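Local coordinates for protein sniffer CG10964-PA (Drosophila melanogaster, PDB 1SNY) that binds NADP and probably reduces carbonyl compounds at the expense of NADPH, as a neuroprotective carbonyl reductase of the short-chain dehydrogenase/reductase family, at residues 216-221 with 257-262; 170-175 with 195-200; 50-55 with 73-78; 82-87 with 135-140. All blocks are in the same frame, centred on the assembly; numbering follows the deposited sequence.

Interaction 1 (216-221 with 257-262); sequences SLHPGW and FVNYDG. With NAP (NADP nicotinamide-adenine-dinucleotide phosphate), chain B.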
# COMPACT_ATOMS: atom_id res chain seq x y z
N SER A 216 12.93 5.15 2.90
CA SER A 216 12.41 3.94 3.50
C SER A 216 13.65 3.09 3.73
O SER A 216 14.55 3.06 2.88
CB SER A 216 11.47 3.20 2.54
OG SER A 216 10.21 3.82 2.49
N LEU A 217 13.71 2.41 4.85
CA LEU A 217 14.87 1.59 5.13
C LEU A 217 14.51 0.22 5.67
O LEU A 217 13.68 0.08 6.57
CB LEU A 217 15.80 2.34 6.12
CG LEU A 217 17.15 1.71 6.48
CD1 LEU A 217 18.16 2.81 6.76
CD2 LEU A 217 17.01 0.79 7.68
N HIS A 218 15.12 -0.80 5.07
CA HIS A 218 14.92 -2.18 5.48
C HIS A 218 16.10 -2.45 6.41
O HIS A 218 17.25 -2.29 6.02
CB HIS A 218 14.99 -3.11 4.26
CG HIS A 218 15.07 -4.56 4.61
ND1 HIS A 218 14.11 -5.21 5.35
CD2 HIS A 218 16.02 -5.49 4.32
CE1 HIS A 218 14.46 -6.47 5.51
NE2 HIS A 218 15.61 -6.67 4.89
N PRO A 219 15.81 -2.85 7.66
CA PRO A 219 16.84 -3.13 8.65
C PRO A 219 17.49 -4.50 8.48
O PRO A 219 18.30 -4.92 9.31
CB PRO A 219 16.07 -3.03 9.96
CG PRO A 219 14.75 -3.65 9.58
CD PRO A 219 14.47 -3.01 8.24
N GLY A 220 17.15 -5.17 7.39
CA GLY A 220 17.67 -6.51 7.15
C GLY A 220 16.81 -7.44 7.98
O GLY A 220 15.90 -6.98 8.68
N TRP A 221 17.05 -8.75 7.91
CA TRP A 221 16.27 -9.69 8.70
C TRP A 221 16.94 -9.79 10.07
O TRP A 221 18.03 -10.36 10.20
CB TRP A 221 16.21 -11.05 8.02
CG TRP A 221 15.24 -12.00 8.67
CD1 TRP A 221 14.28 -11.69 9.59
CD2 TRP A 221 15.12 -13.41 8.43
NE1 TRP A 221 13.57 -12.81 9.94
CE2 TRP A 221 14.06 -13.88 9.24
CE3 TRP A 221 15.79 -14.32 7.60
CZ2 TRP A 221 13.67 -15.22 9.26
CZ3 TRP A 221 15.40 -15.65 7.62
CH2 TRP A 221 14.35 -16.09 8.45
N PHE A 257 14.71 3.73 -1.37
CA PHE A 257 14.48 2.55 -0.57
C PHE A 257 15.87 1.94 -0.42
O PHE A 257 16.49 1.51 -1.41
CB PHE A 257 13.53 1.62 -1.34
CG PHE A 257 13.09 0.41 -0.58
CD1 PHE A 257 13.24 0.31 0.80
CD2 PHE A 257 12.46 -0.64 -1.26
CE1 PHE A 257 12.79 -0.81 1.49
CE2 PHE A 257 12.01 -1.77 -0.59
CZ PHE A 257 12.17 -1.86 0.80
N VAL A 258 16.38 1.92 0.80
CA VAL A 258 17.71 1.39 1.02
C VAL A 258 17.78 0.28 2.06
O VAL A 258 16.97 0.19 2.99
CB VAL A 258 18.69 2.50 1.44
CG1 VAL A 258 18.61 3.66 0.45
CG2 VAL A 258 18.39 2.98 2.84
N ASN A 259 18.78 -0.58 1.87
CA ASN A 259 19.05 -1.70 2.75
C ASN A 259 19.72 -1.12 4.01
O ASN A 259 20.06 0.07 4.05
CB ASN A 259 19.98 -2.67 2.02
CG ASN A 259 20.08 -4.03 2.70
OD1 ASN A 259 19.10 -4.53 3.24
ND2 ASN A 259 21.27 -4.63 2.64
N TYR A 260 19.89 -1.94 5.04
CA TYR A 260 20.49 -1.45 6.29
C TYR A 260 21.93 -0.97 6.14
O TYR A 260 22.44 -0.24 6.99
CB TYR A 260 20.41 -2.54 7.36
CG TYR A 260 21.24 -3.76 7.06
CD1 TYR A 260 22.60 -3.80 7.37
CD2 TYR A 260 20.67 -4.88 6.47
CE1 TYR A 260 23.37 -4.93 7.10
CE2 TYR A 260 21.42 -6.02 6.20
CZ TYR A 260 22.77 -6.03 6.52
OH TYR A 260 23.52 -7.16 6.27
N ASP A 261 22.59 -1.38 5.05
CA ASP A 261 23.97 -0.97 4.80
C ASP A 261 24.02 0.09 3.71
O ASP A 261 25.09 0.41 3.19
CB ASP A 261 24.83 -2.17 4.38
CG ASP A 261 24.45 -2.69 3.01
OD1 ASP A 261 25.34 -3.28 2.35
OD2 ASP A 261 23.29 -2.53 2.59
N GLY A 262 22.85 0.62 3.36
CA GLY A 262 22.77 1.67 2.36
C GLY A 262 22.55 1.26 0.91
O GLY A 262 22.34 2.12 0.06
PA NAP B . 8.75 -5.70 17.38
O1A NAP B . 7.50 -6.34 17.34
O2A NAP B . 9.95 -6.16 18.19
O5B NAP B . 8.56 -4.17 17.79
C5B NAP B . 7.45 -3.41 17.22
C4B NAP B . 7.52 -2.10 18.07
O4B NAP B . 6.42 -1.22 17.56
C3B NAP B . 7.18 -2.27 19.58
O3B NAP B . 7.99 -1.32 20.29
C2B NAP B . 5.70 -1.98 19.63
O2B NAP B . 5.16 -1.61 20.89
C1B NAP B . 5.55 -0.83 18.60
N9A NAP B . 4.16 -0.71 18.21
C8A NAP B . 3.30 -1.57 17.55
N7A NAP B . 2.07 -1.09 17.40
C5A NAP B . 2.14 0.16 18.00
C6A NAP B . 1.15 1.14 18.17
N6A NAP B . -0.15 1.08 17.75
N1A NAP B . 1.52 2.32 18.83
C2A NAP B . 2.83 2.50 19.31
N3A NAP B . 3.83 1.55 19.16
C4A NAP B . 3.43 0.39 18.50
O3 NAP B . 9.31 -5.58 15.91
PN NAP B . 10.65 -5.02 15.30
O1N NAP B . 11.40 -6.09 14.63
O2N NAP B . 11.35 -4.31 16.40
O5D NAP B . 10.11 -4.04 14.18
C5D NAP B . 10.65 -2.68 14.07
C4D NAP B . 10.31 -2.14 12.69
O4D NAP B . 11.15 -2.79 11.70
C3D NAP B . 8.84 -2.39 12.21
O3D NAP B . 8.33 -1.22 11.52
C2D NAP B . 8.99 -3.61 11.32
O2D NAP B . 7.93 -3.76 10.39
C1D NAP B . 10.29 -3.37 10.66
N1N NAP B . 11.06 -4.55 10.20
C2N NAP B . 11.55 -5.59 11.05
C3N NAP B . 12.26 -6.64 10.44
C7N NAP B . 12.81 -7.78 11.30
O7N NAP B . 13.42 -8.66 10.71
N7N NAP B . 12.63 -7.81 12.59
C4N NAP B . 12.49 -6.67 8.99
C5N NAP B . 11.98 -5.60 8.20
C6N NAP B . 11.26 -4.53 8.79
P2B NAP B . 4.53 -2.70 21.95
O1X NAP B . 5.74 -3.33 22.66
O2X NAP B . 3.72 -1.81 22.83
O3X NAP B . 3.76 -3.73 21.14
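Two backbone hydrogen bonds tie Ser216 and His218 to Val258. Val258 N gives its proton to Ser216 O at 3.0 Å, and His218 N gives its own to Val258 O, also at 3.0 Å and nearly straight. Val258 thus uses both its N-H and its C=O on one neighbour, the usual parallel ladder. Weaker support comes from Leu217 CA, whose hydrogen also faces Val258 O.

Apolar packing accompanies the ladder. Leu217 CD1 meets Val258 CG2 at 3.9 Å, and these branched aliphatic chains suit a sheet face that helix 235-248 covers through Ile242 and Ile246. On the other face, Phe257 turns a ring edge to Ser216 O, which lies in the ring plane, and its CD1 also touches Ser216 CB. The hydroxyl of Ser216 belongs to another network, being bonded to Thr200 and Asn197.

Strand 213-217, helix 235-248 and strand 257-258 make a beta-alpha-beta unit, the last crossover of this Rossmann-type sheet, with 257-258 as an edge strand. Beyond strand 213-217 the chain becomes a loop that lines the nicotinamide end of the NADP pocket.

His218 holds CG anti to its backbone N (chi1 168°), which brings the imidazole alongside the Asn259 amide, 18° from coplanar, with OD1 at the ring edge 3.4 Å from CD2. Gly220 N sits over the centre of one face of the imidazole. Without a side chain, and with phi at 81°, Gly220 lets Tyr260 CD2 approach its CA to 3.5 Å.

The cofactor meets the same loop: Pro219 CD lies 3.6 Å from NAP C5N, Gly220 O is 3.4 Å from NAP C4N, and Trp221 CD1 meets NAP O7N edge-on at 3.3 Å.

Interaction 2 (170-175 with 195-200); sequences NMSSIL and ALNAAT. With NAP (NADP nicotinamide-adenine-dinucleotide phosphate), chain B.
The backbone leaving strand 167-171 passes beside helix 187-207, with the CA atoms of Ser172 and Leu196 7.0 Å apart and those of Asn170 and Thr200 7.1 Å apart, one helical turn further on. At that spacing the gap is filled by side chains. Leu196 reaches across it: its CD2 branch comes within 3.3 Å of Met171 O, while CD1 rests 3.9 Å from Asn170 CG, a compact apolar filler between polar pairs.

Strand, helix and the next strand, 213-217, form a beta-alpha-beta crossover of the Rossmann-type fold, and the helix also carries the YxxxK motif of the family, whose Tyr189 and Lys193 bind NADP. Lys193 NZ bonds to Met171 O, so the strand end and the cofactor site share a partner.

Asn170 swings CG to the side of its own backbone N (chi1 -68°), and ND2 then donates to Thr200 OG1 at 2.8 Å, almost straight and in the amide plane. Its other amide end, OD1, is held by Asn108. Ser172 OG donates to Asn197 OD1 at 2.8 Å, approaching tilted 35° from the carbonyl plane. Ser216 bonds to both Thr200 OG1 and Asn197 OD1, giving these buried helix polar atoms a second partner on strand 213-217.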
# COMPACT_ATOMS: atom_id res chain seq x y z
N ASN A 170 11.51 6.09 7.36
CA ASN A 170 10.42 5.15 7.55
C ASN A 170 10.95 3.74 7.55
O ASN A 170 11.49 3.27 6.55
CB ASN A 170 9.37 5.28 6.45
CG ASN A 170 8.62 6.59 6.51
OD1 ASN A 170 8.24 7.05 7.60
ND2 ASN A 170 8.40 7.21 5.36
N MSE A 171 10.80 3.05 8.67
CA MSE A 171 11.28 1.69 8.74
C MSE A 171 10.35 0.84 7.89
O MSE A 171 9.18 0.66 8.22
CB MSE A 171 11.29 1.18 10.18
CG MSE A 171 12.15 -0.06 10.36
SE MSE A 171 14.06 0.25 10.13
CE MSE A 171 14.13 1.71 8.88
N SER A 172 10.87 0.35 6.77
CA SER A 172 10.07 -0.47 5.86
C SER A 172 10.53 -1.92 5.94
O SER A 172 11.03 -2.35 6.97
CB SER A 172 10.20 0.06 4.43
OG SER A 172 9.27 -0.57 3.55
N SER A 173 10.35 -2.68 4.87
CA SER A 173 10.76 -4.09 4.84
C SER A 173 10.99 -4.57 3.42
O SER A 173 10.32 -4.10 2.50
CB SER A 173 9.70 -4.97 5.49
OG SER A 173 9.93 -6.34 5.17
N ILE A 174 11.91 -5.52 3.23
CA ILE A 174 12.18 -6.03 1.89
C ILE A 174 10.94 -6.75 1.36
O ILE A 174 10.76 -6.89 0.15
CB ILE A 174 13.39 -7.01 1.89
CG1 ILE A 174 13.80 -7.34 0.45
CG2 ILE A 174 13.02 -8.30 2.60
CD1 ILE A 174 14.41 -6.19 -0.32
N LEU A 175 10.08 -7.18 2.28
CA LEU A 175 8.84 -7.86 1.89
C LEU A 175 7.92 -6.85 1.21
O LEU A 175 6.93 -7.22 0.59
CB LEU A 175 8.15 -8.47 3.10
CG LEU A 175 8.93 -9.54 3.89
CD1 LEU A 175 8.09 -10.06 5.03
CD2 LEU A 175 9.31 -10.68 2.96
N ALA A 195 2.84 0.21 0.72
CA ALA A 195 2.12 1.47 0.81
C ALA A 195 2.99 2.52 1.51
O ALA A 195 2.98 3.69 1.13
CB ALA A 195 0.79 1.27 1.60
N LEU A 196 3.71 2.11 2.55
CA LEU A 196 4.60 3.02 3.28
C LEU A 196 5.65 3.54 2.30
O LEU A 196 5.98 4.72 2.31
CB LEU A 196 5.29 2.29 4.43
CG LEU A 196 6.27 3.10 5.28
CD1 LEU A 196 5.53 4.25 5.97
CD2 LEU A 196 6.95 2.18 6.29
N ASN A 197 6.16 2.66 1.45
CA ASN A 197 7.16 3.07 0.47
C ASN A 197 6.63 4.15 -0.47
O ASN A 197 7.33 5.13 -0.76
CB ASN A 197 7.64 1.88 -0.35
CG ASN A 197 8.59 0.98 0.44
OD1 ASN A 197 9.08 1.36 1.51
ND2 ASN A 197 8.87 -0.20 -0.10
N ALA A 198 5.40 3.98 -0.96
CA ALA A 198 4.80 4.97 -1.85
C ALA A 198 4.67 6.30 -1.11
O ALA A 198 4.81 7.38 -1.69
CB ALA A 198 3.42 4.47 -2.35
N ALA A 199 4.40 6.24 0.19
CA ALA A 199 4.29 7.46 0.99
C ALA A 199 5.68 8.10 1.11
O ALA A 199 5.84 9.32 1.05
CB ALA A 199 3.74 7.12 2.38
N THR A 200 6.69 7.27 1.28
CA THR A 200 8.06 7.77 1.38
C THR A 200 8.43 8.56 0.12
O THR A 200 9.02 9.64 0.20
CB THR A 200 9.05 6.61 1.56
OG1 THR A 200 8.92 6.06 2.87
CG2 THR A 200 10.48 7.11 1.35
PA NAP B . 8.75 -5.70 17.38
O1A NAP B . 7.50 -6.34 17.34
O2A NAP B . 9.95 -6.16 18.19
O5B NAP B . 8.56 -4.17 17.79
C5B NAP B . 7.45 -3.41 17.22
C4B NAP B . 7.52 -2.10 18.07
O4B NAP B . 6.42 -1.22 17.56
C3B NAP B . 7.18 -2.27 19.58
O3B NAP B . 7.99 -1.32 20.29
C2B NAP B . 5.70 -1.98 19.63
O2B NAP B . 5.16 -1.61 20.89
C1B NAP B . 5.55 -0.83 18.60
N9A NAP B . 4.16 -0.71 18.21
C8A NAP B . 3.30 -1.57 17.55
N7A NAP B . 2.07 -1.09 17.40
C5A NAP B . 2.14 0.16 18.00
C6A NAP B . 1.15 1.14 18.17
N6A NAP B . -0.15 1.08 17.75
N1A NAP B . 1.52 2.32 18.83
C2A NAP B . 2.83 2.50 19.31
N3A NAP B . 3.83 1.55 19.16
C4A NAP B . 3.43 0.39 18.50
O3 NAP B . 9.31 -5.58 15.91
PN NAP B . 10.65 -5.02 15.30
O1N NAP B . 11.40 -6.09 14.63
O2N NAP B . 11.35 -4.31 16.40
O5D NAP B . 10.11 -4.04 14.18
C5D NAP B . 10.65 -2.68 14.07
C4D NAP B . 10.31 -2.14 12.69
O4D NAP B . 11.15 -2.79 11.70
C3D NAP B . 8.84 -2.39 12.21
O3D NAP B . 8.33 -1.22 11.52
C2D NAP B . 8.99 -3.61 11.32
O2D NAP B . 7.93 -3.76 10.39
C1D NAP B . 10.29 -3.37 10.66
N1N NAP B . 11.06 -4.55 10.20
C2N NAP B . 11.55 -5.59 11.05
C3N NAP B . 12.26 -6.64 10.44
C7N NAP B . 12.81 -7.78 11.30
O7N NAP B . 13.42 -8.66 10.71
N7N NAP B . 12.63 -7.81 12.59
C4N NAP B . 12.49 -6.67 8.99
C5N NAP B . 11.98 -5.60 8.20
C6N NAP B . 11.26 -4.53 8.79
P2B NAP B . 4.53 -2.70 21.95
O1X NAP B . 5.74 -3.33 22.66
O2X NAP B . 3.72 -1.81 22.83
O3X NAP B . 3.76 -3.73 21.14

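Interaction 3 (50-55 with 73-78); sequences HLFTTC and NIHILE
Phe52 lays its ring partly over the imidazole of His75 in an offset stack, centroids 4.9 Å apart and planes at 22°, with His75 CD2 over the rim of one phenyl face. Bridge partners on one sheet face, both place CG beside their own backbone N (chi1 -59° and -62°), so the rings lean alike and can overlap. His75 NE2 is also hydrogen-bonded to His50 ND1 at 3.2 Å, either nitrogen being a possible donor, which, with the stack, should limit rotation of the imidazole. Leu77 CD1 packs on Phe52 CD2 at 3.8 Å, and helix 87-98 closes over both residues.

These strands are parallel neighbours joined through helix 62-70, a beta-alpha-beta unit of the Rossmann-type fold in which 74-78 is an edge strand. Their ladder runs through Leu51 N to Asn73 O (2.8 Å), His75 N to Leu51 O, Thr53 N to His75 O (2.7 Å) and Leu77 N to Thr53 O, with a weak bond from Cys55 N to Leu77 O.

On the opposite sheet face, Thr53 OG1 adds a second grip on His75 O at 3.2 Å, coming from above the carbonyl plane. Cys55 SG lies 4.0 Å from Ile76 CG2, and Leu51 packs on Ile74, small or branched side chains suiting a layer on which Val38 of helix 32-42 also rests.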
# COMPACT_ATOMS: atom_id res chain seq x y z
N HIS A 50 18.77 15.49 22.36
CA HIS A 50 17.40 15.13 22.72
C HIS A 50 16.99 13.89 21.95
O HIS A 50 16.87 13.91 20.72
CB HIS A 50 16.45 16.29 22.40
CG HIS A 50 16.78 17.56 23.12
ND1 HIS A 50 16.79 17.65 24.50
CD2 HIS A 50 17.10 18.79 22.66
CE1 HIS A 50 17.09 18.88 24.85
NE2 HIS A 50 17.28 19.60 23.76
N LEU A 51 16.80 12.80 22.69
CA LEU A 51 16.40 11.53 22.10
C LEU A 51 15.00 11.20 22.60
O LEU A 51 14.85 10.65 23.69
CB LEU A 51 17.39 10.44 22.52
CG LEU A 51 17.60 9.21 21.64
CD1 LEU A 51 18.66 8.32 22.28
CD2 LEU A 51 16.30 8.44 21.46
N PHE A 52 13.98 11.57 21.82
CA PHE A 52 12.60 11.28 22.21
C PHE A 52 12.24 9.85 21.82
O PHE A 52 12.47 9.42 20.68
CB PHE A 52 11.62 12.25 21.56
CG PHE A 52 11.87 13.69 21.91
CD1 PHE A 52 12.84 14.42 21.23
CD2 PHE A 52 11.15 14.30 22.94
CE1 PHE A 52 13.10 15.74 21.58
CE2 PHE A 52 11.41 15.62 23.29
CZ PHE A 52 12.38 16.34 22.61
N THR A 53 11.66 9.13 22.77
CA THR A 53 11.28 7.74 22.56
C THR A 53 9.86 7.51 23.01
O THR A 53 9.48 7.89 24.12
CB THR A 53 12.19 6.80 23.36
OG1 THR A 53 12.03 7.08 24.76
CG2 THR A 53 13.63 7.00 22.98
N THR A 54 9.06 6.87 22.16
CA THR A 54 7.68 6.58 22.50
C THR A 54 7.56 5.11 22.88
O THR A 54 8.40 4.28 22.52
CB THR A 54 6.72 6.82 21.32
OG1 THR A 54 6.95 5.82 20.32
CG2 THR A 54 6.93 8.20 20.73
N CYS A 55 6.51 4.80 23.62
CA CYS A 55 6.21 3.43 24.04
C CYS A 55 4.81 3.51 24.61
O CYS A 55 4.41 4.56 25.11
CB CYS A 55 7.22 2.93 25.08
SG CYS A 55 7.19 3.73 26.70
N ASN A 73 19.56 12.58 28.27
CA ASN A 73 19.27 13.06 26.92
C ASN A 73 18.09 12.28 26.37
O ASN A 73 17.50 12.64 25.35
CB ASN A 73 20.50 12.92 26.01
CG ASN A 73 21.02 11.50 25.93
OD1 ASN A 73 21.10 10.79 26.93
ND2 ASN A 73 21.40 11.08 24.72
N ILE A 74 17.73 11.20 27.06
CA ILE A 74 16.60 10.37 26.66
C ILE A 74 15.32 10.97 27.23
O ILE A 74 15.27 11.36 28.39
CB ILE A 74 16.75 8.92 27.18
CG1 ILE A 74 17.94 8.23 26.51
CG2 ILE A 74 15.47 8.14 26.93
CD1 ILE A 74 18.17 6.79 26.95
N HIS A 75 14.29 11.06 26.39
CA HIS A 75 12.99 11.60 26.80
C HIS A 75 11.93 10.56 26.46
O HIS A 75 11.76 10.21 25.29
CB HIS A 75 12.68 12.89 26.05
CG HIS A 75 13.65 14.00 26.31
ND1 HIS A 75 13.58 14.82 27.42
CD2 HIS A 75 14.73 14.43 25.61
CE1 HIS A 75 14.56 15.70 27.38
NE2 HIS A 75 15.27 15.48 26.29
N ILE A 76 11.23 10.06 27.47
CA ILE A 76 10.20 9.06 27.22
C ILE A 76 8.82 9.70 27.11
O ILE A 76 8.37 10.42 28.01
CB ILE A 76 10.16 8.01 28.34
CG1 ILE A 76 11.54 7.34 28.46
CG2 ILE A 76 9.09 6.96 28.03
CD1 ILE A 76 11.61 6.26 29.52
N LEU A 77 8.15 9.45 25.99
CA LEU A 77 6.82 9.99 25.74
C LEU A 77 5.89 8.79 25.62
O LEU A 77 6.16 7.86 24.85
CB LEU A 77 6.80 10.79 24.43
CG LEU A 77 7.84 11.91 24.31
CD1 LEU A 77 7.84 12.47 22.89
CD2 LEU A 77 7.53 13.00 25.31
N GLU A 78 4.80 8.79 26.39
CA GLU A 78 3.86 7.67 26.35
C GLU A 78 2.67 7.98 25.46
O GLU A 78 2.00 9.00 25.63
CB GLU A 78 3.40 7.31 27.76
CG GLU A 78 2.53 6.06 27.81
CD GLU A 78 2.24 5.59 29.22
OE1 GLU A 78 3.15 5.01 29.86
OE2 GLU A 78 1.11 5.82 29.70

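Interaction 4 (82-87 with 135-140); sequences RNFDAY and TVVPIM. With NAP (NADP nicotinamide-adenine-dinucleotide phosphate), chain B.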
# COMPACT_ATOMS: atom_id res chain seq x y z
N ARG A 82 -2.13 4.97 17.56
CA ARG A 82 -3.44 4.85 16.93
C ARG A 82 -4.36 6.00 17.33
O ARG A 82 -5.40 6.24 16.70
CB ARG A 82 -4.08 3.51 17.29
CG ARG A 82 -3.39 2.31 16.67
CD ARG A 82 -4.00 0.99 17.14
NE ARG A 82 -3.83 0.80 18.58
CZ ARG A 82 -4.11 -0.33 19.22
NH1 ARG A 82 -4.57 -1.38 18.55
NH2 ARG A 82 -3.93 -0.42 20.53
N ASN A 83 -3.99 6.73 18.38
CA ASN A 83 -4.79 7.85 18.86
C ASN A 83 -4.36 9.15 18.20
O ASN A 83 -3.62 9.95 18.79
CB ASN A 83 -4.67 7.95 20.38
CG ASN A 83 -5.04 6.66 21.08
OD1 ASN A 83 -6.16 6.16 20.94
ND2 ASN A 83 -4.09 6.10 21.82
N PHE A 84 -4.83 9.36 16.97
CA PHE A 84 -4.48 10.54 16.19
C PHE A 84 -4.72 11.89 16.86
O PHE A 84 -4.07 12.88 16.51
CB PHE A 84 -5.22 10.50 14.85
CG PHE A 84 -4.92 9.28 14.03
CD1 PHE A 84 -5.93 8.42 13.63
CD2 PHE A 84 -3.60 8.97 13.69
CE1 PHE A 84 -5.64 7.27 12.89
CE2 PHE A 84 -3.30 7.83 12.95
CZ PHE A 84 -4.32 6.97 12.56
N ASP A 85 -5.64 11.94 17.81
CA ASP A 85 -5.92 13.20 18.50
C ASP A 85 -4.86 13.52 19.53
O ASP A 85 -4.74 14.65 19.98
CB ASP A 85 -7.30 13.15 19.17
CG ASP A 85 -8.41 12.90 18.18
OD1 ASP A 85 -8.46 13.60 17.15
OD2 ASP A 85 -9.24 12.01 18.43
N ALA A 86 -4.08 12.50 19.89
CA ALA A 86 -3.03 12.67 20.88
C ALA A 86 -1.74 13.24 20.28
O ALA A 86 -0.82 13.60 21.02
CB ALA A 86 -2.74 11.33 21.55
N TYR A 87 -1.67 13.32 18.96
CA TYR A 87 -0.47 13.84 18.30
C TYR A 87 -0.17 15.30 18.60
O TYR A 87 0.98 15.67 18.82
CB TYR A 87 -0.56 13.65 16.78
CG TYR A 87 -0.43 12.22 16.30
CD1 TYR A 87 -0.14 11.94 14.97
CD2 TYR A 87 -0.63 11.14 17.17
CE1 TYR A 87 -0.05 10.64 14.50
CE2 TYR A 87 -0.55 9.82 16.71
CZ TYR A 87 -0.25 9.58 15.37
OH TYR A 87 -0.19 8.30 14.88
N THR A 135 1.00 2.00 7.95
CA THR A 135 0.93 2.98 6.86
C THR A 135 0.36 4.34 7.27
O THR A 135 1.01 5.38 7.11
CB THR A 135 0.07 2.41 5.71
OG1 THR A 135 0.53 1.10 5.37
CG2 THR A 135 0.15 3.33 4.47
N VAL A 136 -0.86 4.32 7.79
CA VAL A 136 -1.52 5.56 8.18
C VAL A 136 -0.79 6.30 9.30
O VAL A 136 -0.62 7.52 9.22
CB VAL A 136 -2.98 5.28 8.59
CG1 VAL A 136 -3.67 6.58 9.00
CG2 VAL A 136 -3.73 4.64 7.43
N VAL A 137 -0.35 5.58 10.33
CA VAL A 137 0.36 6.22 11.44
C VAL A 137 1.60 6.98 10.97
O VAL A 137 1.78 8.15 11.27
CB VAL A 137 0.74 5.18 12.52
CG1 VAL A 137 1.76 5.79 13.49
CG2 VAL A 137 -0.51 4.75 13.30
N PRO A 138 2.50 6.31 10.23
CA PRO A 138 3.69 7.03 9.77
C PRO A 138 3.35 8.30 8.98
O PRO A 138 4.05 9.31 9.10
CB PRO A 138 4.41 6.00 8.92
CG PRO A 138 4.05 4.71 9.58
CD PRO A 138 2.57 4.89 9.86
N ILE A 139 2.30 8.25 8.17
CA ILE A 139 1.91 9.41 7.37
C ILE A 139 1.38 10.52 8.27
O ILE A 139 1.74 11.69 8.13
CB ILE A 139 0.79 9.06 6.34
CG1 ILE A 139 1.34 8.08 5.28
CG2 ILE A 139 0.25 10.33 5.69
CD1 ILE A 139 0.28 7.59 4.29
N MSE A 140 0.53 10.15 9.22
CA MSE A 140 -0.03 11.14 10.12
C MSE A 140 0.99 11.72 11.10
O MSE A 140 0.91 12.89 11.44
CB MSE A 140 -1.23 10.56 10.87
CG MSE A 140 -2.40 10.19 9.96
SE MSE A 140 -3.08 11.61 8.84
CE MSE A 140 -4.13 12.59 10.18
PA NAP B . 8.75 -5.70 17.38
O1A NAP B . 7.50 -6.34 17.34
O2A NAP B . 9.95 -6.16 18.19
O5B NAP B . 8.56 -4.17 17.79
C5B NAP B . 7.45 -3.41 17.22
C4B NAP B . 7.52 -2.10 18.07
O4B NAP B . 6.42 -1.22 17.56
C3B NAP B . 7.18 -2.27 19.58
O3B NAP B . 7.99 -1.32 20.29
C2B NAP B . 5.70 -1.98 19.63
O2B NAP B . 5.16 -1.61 20.89
C1B NAP B . 5.55 -0.83 18.60
N9A NAP B . 4.16 -0.71 18.21
C8A NAP B . 3.30 -1.57 17.55
N7A NAP B . 2.07 -1.09 17.40
C5A NAP B . 2.14 0.16 18.00
C6A NAP B . 1.15 1.14 18.17
N6A NAP B . -0.15 1.08 17.75
N1A NAP B . 1.52 2.32 18.83
C2A NAP B . 2.83 2.50 19.31
N3A NAP B . 3.83 1.55 19.16
C4A NAP B . 3.43 0.39 18.50
O3 NAP B . 9.31 -5.58 15.91
PN NAP B . 10.65 -5.02 15.30
O1N NAP B . 11.40 -6.09 14.63
O2N NAP B . 11.35 -4.31 16.40
O5D NAP B . 10.11 -4.04 14.18
C5D NAP B . 10.65 -2.68 14.07
C4D NAP B . 10.31 -2.14 12.69
O4D NAP B . 11.15 -2.79 11.70
C3D NAP B . 8.84 -2.39 12.21
O3D NAP B . 8.33 -1.22 11.52
C2D NAP B . 8.99 -3.61 11.32
O2D NAP B . 7.93 -3.76 10.39
C1D NAP B . 10.29 -3.37 10.66
N1N NAP B . 11.06 -4.55 10.20
C2N NAP B . 11.55 -5.59 11.05
C3N NAP B . 12.26 -6.64 10.44
C7N NAP B . 12.81 -7.78 11.30
O7N NAP B . 13.42 -8.66 10.71
N7N NAP B . 12.63 -7.81 12.59
C4N NAP B . 12.49 -6.67 8.99
C5N NAP B . 11.98 -5.60 8.20
C6N NAP B . 11.26 -4.53 8.79
P2B NAP B . 4.53 -2.70 21.95
O1X NAP B . 5.74 -3.33 22.66
O2X NAP B . 3.72 -1.81 22.83
O3X NAP B . 3.76 -3.73 21.14
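Phe84 and Tyr87 set two aromatic rings against one flank of helix 124-155, crossing its side chains at about right angles. Phe84 points its far end at the helix: CZ touches Val136 CG1 at 3.6 Å, and CE2 lies 3.9 Å from Met140 CG and 4.2 Å from Val137 CG2. Tyr87 comes in by its edge, with CE1 3.8 Å from Met140 CB and the carbonyl carbon of Met140 in the plane of the ring. Its hydroxyl OH rests 3.5 Å from Val137 CG1. No hydrogen bond crosses the contact. Val137 suits the place because its two branches divide the work, CG1 against the Tyr87 hydroxyl and CG2 against Phe84, while Val136 offers CG1 alone. Met140, a selenomethionine in this crystal, places CG beside its backbone N (chi1 -64°), against Phe84 CE2.

The rings are positioned by their own segment and the residue just before it. Phe84 CA lies 4.0 Å above the plane of the Tyr87 ring, toward its rim, and Arg82 O sits over the rim of a Phe84 face. The buried phenol oxygen bonds to Leu81 O, which anchors the hydroxyl end of the ring to the loop.

In the Rossmann-type fold, this loop follows strand 74-78 and leads into helix 87-98, beside the adenine end of the cofactor. Arg82 CG passes 3.6 Å from NAP N6A, and its guanidinium, turned by a bend at chi3 (-64°), forms a salt bridge with Asp80, which also binds NADP.

Further out, Phe84 and Met140 pack on Ser124 of the second subunit and Val136 on its Leu128, consistent with the helical dimer interface common among short-chain dehydrogenases.

How the interactions relate
Interactions 1, 2 and 4 are buried, whereas interaction 3, at an outer strand of the sheet, is partly exposed. Interactions 1 and 3 join parallel strands near opposite edges of that sheet and rest on backbone ladders; their centres lie about 24 Å apart. Interactions 2 and 4 set a helix against a strand end or loop, so side chains do the work, polar pairs in one and aromatic rings against aliphatic chains in the other. Interaction 2 touches interactions 1 and 4: Leu217 O and Ser172 N probably bond it to the first, and Leu196 packs on Pro138 of the second. Interaction 3 stands about 12 Å from it (nearest atoms). NADP spans three of them, nicotinamide at interactions 1 and 2, adenine at interaction 4.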